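Local coordinates for PlyP35 (Listeria phage P35, PDB 6S3Y), which probably binds the Listeria cell wall through two SH3-like repeats that form the targeting domain of a phage endolysin, at residues 26-31 / 56-61; 100-105 / 118-123. All blocks are in the same frame, centred on the assembly; numbering follows the deposited sequence.

Interaction 1: residues 26-31 / 56-61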
loop_
_atom_site.group_PDB
_atom_site.type_symbol
_atom_site.label_atom_id
_atom_site.label_comp_id
_atom_site.label_asym_id
_atom_site.label_seq_id
_atom_site.Cartn_x
_atom_site.Cartn_y
_atom_site.Cartn_z
ATOM N N LYS A 26 8.433 6.583 -0.154
ATOM C CA LYS A 26 7.624 7.476 -1.025
ATOM C C LYS A 26 7.034 6.626 -2.139
ATOM O O LYS A 26 7.683 5.666 -2.556
ATOM C CB LYS A 26 8.494 8.592 -1.609
ATOM C CG LYS A 26 8.924 9.635 -0.593
ATOM C CD LYS A 26 10.085 10.465 -1.029
ATOM C CE LYS A 26 10.298 11.626 -0.082
ATOM N NZ LYS A 26 11.313 12.556 -0.625
ATOM N N SER A 27 5.855 6.990 -2.619
ATOM C CA SER A 27 5.199 6.310 -3.755
ATOM C C SER A 27 5.874 6.761 -5.054
ATOM O O SER A 27 5.880 7.949 -5.347
ATOM C CB SER A 27 3.721 6.568 -3.762
ATOM O OG SER A 27 3.117 5.943 -2.633
ATOM N N VAL A 28 6.470 5.835 -5.782
ATOM C CA VAL A 28 6.908 6.081 -7.190
ATOM C C VAL A 28 5.652 6.090 -8.071
ATOM O O VAL A 28 5.545 6.969 -8.926
ATOM C CB VAL A 28 7.928 5.018 -7.625
ATOM C CG1 VAL A 28 8.266 5.152 -9.089
ATOM C CG2 VAL A 28 9.185 5.096 -6.778
ATOM N N ARG A 29 4.743 5.142 -7.858
ATOM C CA ARG A 29 3.401 5.109 -8.492
ATOM C C ARG A 29 2.371 4.652 -7.455
ATOM O O ARG A 29 2.693 3.774 -6.636
ATOM C CB ARG A 29 3.324 4.133 -9.675
ATOM C CG ARG A 29 4.182 4.525 -10.862
ATOM C CD ARG A 29 3.667 5.698 -11.646
ATOM N NE ARG A 29 4.473 5.946 -12.841
ATOM C CZ ARG A 29 5.531 6.743 -12.891
ATOM N NH1 ARG A 29 5.952 7.380 -11.818
ATOM N NH2 ARG A 29 6.181 6.946 -14.019
ATOM N N GLN A 30 1.165 5.199 -7.532
ATOM C CA GLN A 30 -0.047 4.644 -6.922
ATOM C C GLN A 30 -0.907 4.182 -8.084
ATOM O O GLN A 30 -1.654 4.994 -8.641
ATOM C CB GLN A 30 -0.641 5.685 -5.967
ATOM C CG GLN A 30 0.171 5.789 -4.685
ATOM C CD GLN A 30 -0.410 6.715 -3.652
ATOM O OE1 GLN A 30 -1.524 7.202 -3.787
ATOM N NE2 GLN A 30 0.384 6.998 -2.626
ATOM N N TRP A 31 -0.745 2.923 -8.460
ATOM C CA TRP A 31 -1.371 2.339 -9.657
ATOM C C TRP A 31 -2.823 1.973 -9.337
ATOM O O TRP A 31 -3.050 1.137 -8.435
ATOM C CB TRP A 31 -0.601 1.103 -10.124
ATOM C CG TRP A 31 0.650 1.357 -10.913
ATOM C CD1 TRP A 31 0.866 2.273 -11.902
ATOM C CD2 TRP A 31 1.856 0.573 -10.835
ATOM N NE1 TRP A 31 2.128 2.134 -12.414
ATOM C CE2 TRP A 31 2.749 1.082 -11.796
ATOM C CE3 TRP A 31 2.253 -0.519 -10.051
ATOM C CZ2 TRP A 31 4.018 0.549 -11.985
ATOM C CZ3 TRP A 31 3.498 -1.061 -10.249
ATOM C CH2 TRP A 31 4.363 -0.535 -11.204
ATOM N N LYS A 56 14.162 9.734 -17.194
ATOM C CA LYS A 56 14.846 8.953 -16.124
ATOM C C LYS A 56 14.083 7.646 -15.872
ATOM O O LYS A 56 12.831 7.684 -15.782
ATOM C CB LYS A 56 14.950 9.771 -14.833
ATOM C CG LYS A 56 15.840 10.997 -14.908
ATOM C CD LYS A 56 17.292 10.648 -15.194
ATOM C CE LYS A 56 18.143 11.842 -15.581
ATOM N NZ LYS A 56 18.135 12.876 -14.522
ATOM N N SER A 57 14.796 6.523 -15.809
ATOM C CA SER A 57 14.299 5.232 -15.282
ATOM C C SER A 57 14.325 5.293 -13.751
ATOM O O SER A 57 15.394 5.570 -13.203
ATOM C CB SER A 57 15.108 4.075 -15.763
ATOM O OG SER A 57 14.657 3.660 -17.015
ATOM N N VAL A 58 13.211 4.994 -13.093
ATOM C CA VAL A 58 13.087 5.028 -11.611
ATOM C C VAL A 58 12.570 3.665 -11.156
ATOM O O VAL A 58 11.651 3.118 -11.791
ATOM C CB VAL A 58 12.175 6.171 -11.155
ATOM C CG1 VAL A 58 10.795 6.067 -11.752
ATOM C CG2 VAL A 58 12.088 6.210 -9.647
ATOM N N ARG A 59 13.193 3.103 -10.119
ATOM C CA ARG A 59 12.872 1.752 -9.615
ATOM C C ARG A 59 11.830 1.877 -8.501
ATOM O O ARG A 59 11.923 2.798 -7.683
ATOM C CB ARG A 59 14.132 1.028 -9.136
ATOM C CG ARG A 59 13.855 -0.361 -8.593
ATOM C CD ARG A 59 15.091 -1.236 -8.542
ATOM N NE ARG A 59 15.651 -1.480 -9.860
ATOM C CZ ARG A 59 15.234 -2.402 -10.708
ATOM N NH1 ARG A 59 14.198 -3.171 -10.440
ATOM N NH2 ARG A 59 15.827 -2.502 -11.883
ATOM N N GLY A 60 10.901 0.939 -8.451
ATOM C CA GLY A 60 9.960 0.821 -7.333
ATOM C C GLY A 60 9.776 -0.612 -6.896
ATOM O O GLY A 60 10.319 -1.536 -7.539
ATOM N N TYR A 61 9.017 -0.766 -5.810
ATOM C CA TYR A 61 8.774 -2.051 -5.134
ATOM C C TYR A 61 7.292 -2.113 -4.761
ATOM O O TYR A 61 6.778 -1.145 -4.190
ATOM C CB TYR A 61 9.656 -2.149 -3.881
ATOM C CG TYR A 61 11.130 -2.051 -4.174
ATOM C CD1 TYR A 61 11.763 -0.822 -4.255
ATOM C CD2 TYR A 61 11.878 -3.187 -4.397
ATOM C CE1 TYR A 61 13.121 -0.724 -4.565
ATOM C CE2 TYR A 61 13.233 -3.120 -4.683
ATOM C CZ TYR A 61 13.855 -1.879 -4.775
ATOM O OH TYR A 61 15.174 -1.749 -5.082
#
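Val28 meets Val58 and the backbone of Gly60, with no hydrogen bond between the two segments. The two methyls of Val28 have different targets. CG1 of Val28 lies 3.8 Å from CG1 of Val58 and 4.0 Å from its CG2, resting against both branches as the two side chains pass in opposite senses. The other branch, Val28 CG2, settles on the backbone, 3.7 Å from Arg59 O. Val28 holds CG1 anti to its backbone N (chi1 174°), which leaves CG2 beside that nitrogen and directed at the Arg59-Gly60 peptide. Gly60, which has no side chain, lets Val28 CG2 lie over its CA at 4.4 Å. The CA atoms of Val28 and Gly60 are the nearest such pair across the segments, 6.1 Å apart. Arg29 borders the contact: its NH1 donates to Val28 O at 2.9 Å from above the carbonyl plane, and also forms a salt bridge with Asp53. Val58 is tied to strand 46-53 by backbone bonds with Val51. Val28 and Arg29 both pair with Phe16, a classic beta bulge at the corner where the chain passes between faces, consistent with the curled small barrel of an SH3-like repeat.

Interaction 2: residues 100-105 / 118-123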
loop_
_atom_site.group_PDB
_atom_site.type_symbol
_atom_site.label_atom_id
_atom_site.label_comp_id
_atom_site.label_asym_id
_atom_site.label_seq_id
_atom_site.Cartn_x
_atom_site.Cartn_y
_atom_site.Cartn_z
ATOM N N ILE A 100 -3.798 -6.198 9.116
ATOM C CA ILE A 100 -5.108 -6.483 8.457
ATOM C C ILE A 100 -5.050 -5.914 7.037
ATOM O O ILE A 100 -4.689 -4.741 6.882
ATOM C CB ILE A 100 -6.258 -5.885 9.281
ATOM C CG1 ILE A 100 -6.259 -6.432 10.727
ATOM C CG2 ILE A 100 -7.580 -6.111 8.580
ATOM C CD1 ILE A 100 -7.205 -5.682 11.662
ATOM N N ASN A 101 -5.412 -6.746 6.064
ATOM C CA ASN A 101 -5.639 -6.364 4.651
ATOM C C ASN A 101 -6.935 -5.543 4.609
ATOM O O ASN A 101 -7.988 -6.118 4.924
ATOM C CB ASN A 101 -5.680 -7.609 3.758
ATOM C CG ASN A 101 -5.870 -7.264 2.292
ATOM O OD1 ASN A 101 -6.721 -6.444 1.972
ATOM N ND2 ASN A 101 -5.099 -7.875 1.393
ATOM N N LEU A 102 -6.860 -4.245 4.307
ATOM C CA LEU A 102 -8.049 -3.388 4.118
ATOM C C LEU A 102 -8.414 -3.344 2.623
ATOM O O LEU A 102 -7.586 -2.890 1.802
ATOM C CB LEU A 102 -7.759 -2.001 4.673
ATOM C CG LEU A 102 -7.407 -1.959 6.159
ATOM C CD1 LEU A 102 -7.055 -0.542 6.615
ATOM C CD2 LEU A 102 -8.561 -2.474 6.995
ATOM N N LYS A 103 -9.626 -3.770 2.286
ATOM C CA LYS A 103 -10.141 -3.816 0.891
ATOM C C LYS A 103 -10.104 -2.417 0.297
ATOM O O LYS A 103 -10.322 -1.425 1.045
ATOM C CB LYS A 103 -11.554 -4.425 0.852
ATOM C CG LYS A 103 -11.745 -5.554 -0.122
ATOM C CD LYS A 103 -13.216 -5.892 -0.416
ATOM C CE LYS A 103 -13.279 -7.106 -1.312
ATOM N NZ LYS A 103 -12.783 -6.833 -2.688
ATOM N N ARG A 104 -9.810 -2.307 -1.001
ATOM C CA ARG A 104 -9.954 -1.002 -1.701
ATOM C C ARG A 104 -11.349 -0.453 -1.383
ATOM O O ARG A 104 -12.276 -1.232 -1.413
ATOM C CB ARG A 104 -9.722 -1.151 -3.206
ATOM C CG ARG A 104 -10.657 -2.138 -3.882
ATOM C CD ARG A 104 -10.075 -2.448 -5.262
ATOM N NE ARG A 104 -11.135 -2.423 -6.290
ATOM C CZ ARG A 104 -11.706 -3.477 -6.772
ATOM N NH1 ARG A 104 -11.293 -4.690 -6.414
ATOM N NH2 ARG A 104 -12.651 -3.333 -7.671
ATOM N N GLY A 105 -11.452 0.829 -1.073
ATOM C CA GLY A 105 -12.735 1.492 -0.767
ATOM C C GLY A 105 -13.218 1.258 0.657
ATOM O O GLY A 105 -14.277 1.786 0.990
ATOM N N TYR A 118 -2.241 6.928 11.853
ATOM C CA TYR A 118 -3.681 7.183 12.071
ATOM C C TYR A 118 -4.277 5.967 12.768
ATOM O O TYR A 118 -4.155 4.839 12.282
ATOM C CB TYR A 118 -4.343 7.584 10.752
ATOM C CG TYR A 118 -3.958 8.968 10.317
ATOM C CD1 TYR A 118 -2.786 9.184 9.609
ATOM C CD2 TYR A 118 -4.725 10.066 10.652
ATOM C CE1 TYR A 118 -2.396 10.461 9.237
ATOM C CE2 TYR A 118 -4.352 11.350 10.272
ATOM C CZ TYR A 118 -3.184 11.546 9.574
ATOM O OH TYR A 118 -2.841 12.801 9.189
ATOM N N PRO A 119 -4.890 6.165 13.966
ATOM C CA PRO A 119 -5.403 5.044 14.741
ATOM C C PRO A 119 -6.758 4.555 14.233
ATOM O O PRO A 119 -7.632 5.361 13.926
ATOM C CB PRO A 119 -5.520 5.632 16.153
ATOM C CG PRO A 119 -5.828 7.115 15.884
ATOM C CD PRO A 119 -5.000 7.451 14.671
ATOM N N LEU A 120 -6.892 3.238 14.159
ATOM C CA LEU A 120 -8.152 2.547 13.794
ATOM C C LEU A 120 -8.498 1.640 14.982
ATOM O O LEU A 120 -7.724 0.663 15.240
ATOM C CB LEU A 120 -7.980 1.717 12.526
ATOM C CG LEU A 120 -7.638 2.513 11.270
ATOM C CD1 LEU A 120 -7.359 1.591 10.076
ATOM C CD2 LEU A 120 -8.753 3.468 10.932
ATOM N N TYR A 121 -9.610 1.951 15.652
ATOM C CA TYR A 121 -10.159 1.106 16.724
ATOM C C TYR A 121 -11.189 0.156 16.099
ATOM O O TYR A 121 -12.256 0.627 15.647
ATOM C CB TYR A 121 -10.799 1.938 17.838
ATOM C CG TYR A 121 -11.306 1.026 18.941
ATOM C CD1 TYR A 121 -10.423 0.514 19.890
ATOM C CD2 TYR A 121 -12.633 0.612 19.021
ATOM C CE1 TYR A 121 -10.863 -0.289 20.937
ATOM C CE2 TYR A 121 -13.077 -0.244 20.016
ATOM C CZ TYR A 121 -12.198 -0.677 20.999
ATOM O OH TYR A 121 -12.644 -1.489 22.017
ATOM N N PHE A 122 -10.904 -1.139 16.122
ATOM C CA PHE A 122 -11.823 -2.208 15.633
ATOM C C PHE A 122 -12.615 -2.778 16.829
ATOM O O PHE A 122 -11.987 -3.333 17.717
ATOM C CB PHE A 122 -10.999 -3.274 14.914
ATOM C CG PHE A 122 -10.506 -2.848 13.557
ATOM C CD1 PHE A 122 -11.367 -2.819 12.473
ATOM C CD2 PHE A 122 -9.211 -2.403 13.379
ATOM C CE1 PHE A 122 -10.924 -2.394 11.228
ATOM C CE2 PHE A 122 -8.757 -1.999 12.124
ATOM C CZ PHE A 122 -9.621 -1.977 11.063
ATOM N N ALA A 123 -13.930 -2.583 16.876
ATOM C CA ALA A 123 -14.859 -3.126 17.899
ATOM C C ALA A 123 -14.535 -4.603 18.218
ATOM O O ALA A 123 -14.244 -4.894 19.400
ATOM C CB ALA A 123 -16.285 -2.969 17.428
#
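Phe122 receives two side chains from the facing strand. The delta methyl of Ile100 lies over one face of the ring, its CD1 4.0 Å from Phe122 CE2, the two residues arriving from opposite directions. Leu102 approaches the same ring obliquely, with CD2 4.2 Å from Phe122 CZ. Its other branch goes to the neighbouring leucine: Leu102 CD1 and Leu120 CD1 meet tip to tip at 4.1 Å. In Leu102, chi1 (-60°) sets CG anti to the carbonyl carbon, and chi2 (177°) turns the two methyls to Leu120 and Phe122. The backbones stay well apart, the nearest CA pair being Ile100 and Phe122 at 10.7 Å, and no hydrogen bond crosses. This is side-chain contact between two sheets, as expected for the apolar interior of an SH3-like barrel, here the second repeat of the chain. Strand 99-103 is held in place by backbone bonds from Ile100 to Cys88 and from Leu102 to Ala86. On the other side of the contact, Leu120 bonds through its backbone to Phe129 on strand 128-132. Cys88 fills in beside Ile100, Leu120 and Phe122, while Phe129 packs on Ile100 and Ile131 on Leu102.

How the interactions relate
Both contacts rest on van der Waals packing without hydrogen bonds between their segments; in interaction 1 a methyl also lies against a backbone carbonyl. They differ in depth and spacing. Interaction 1 is a close approach of backbones at a bulged corner, with one buried residue, a glycine, and with charged groups at its border. Interaction 2 spans widely separated backbones through longer side chains; two of its four touching residues are buried and no polar group takes part. Each falls in a different cell wall binding repeat, on opposite sides of the chain's centre, with centres 25 Å apart and nearest atoms about 9 Å apart. Strands 56-63 and 99-103 nevertheless belong to the same antiparallel sheet, which connects the two places without direct touch.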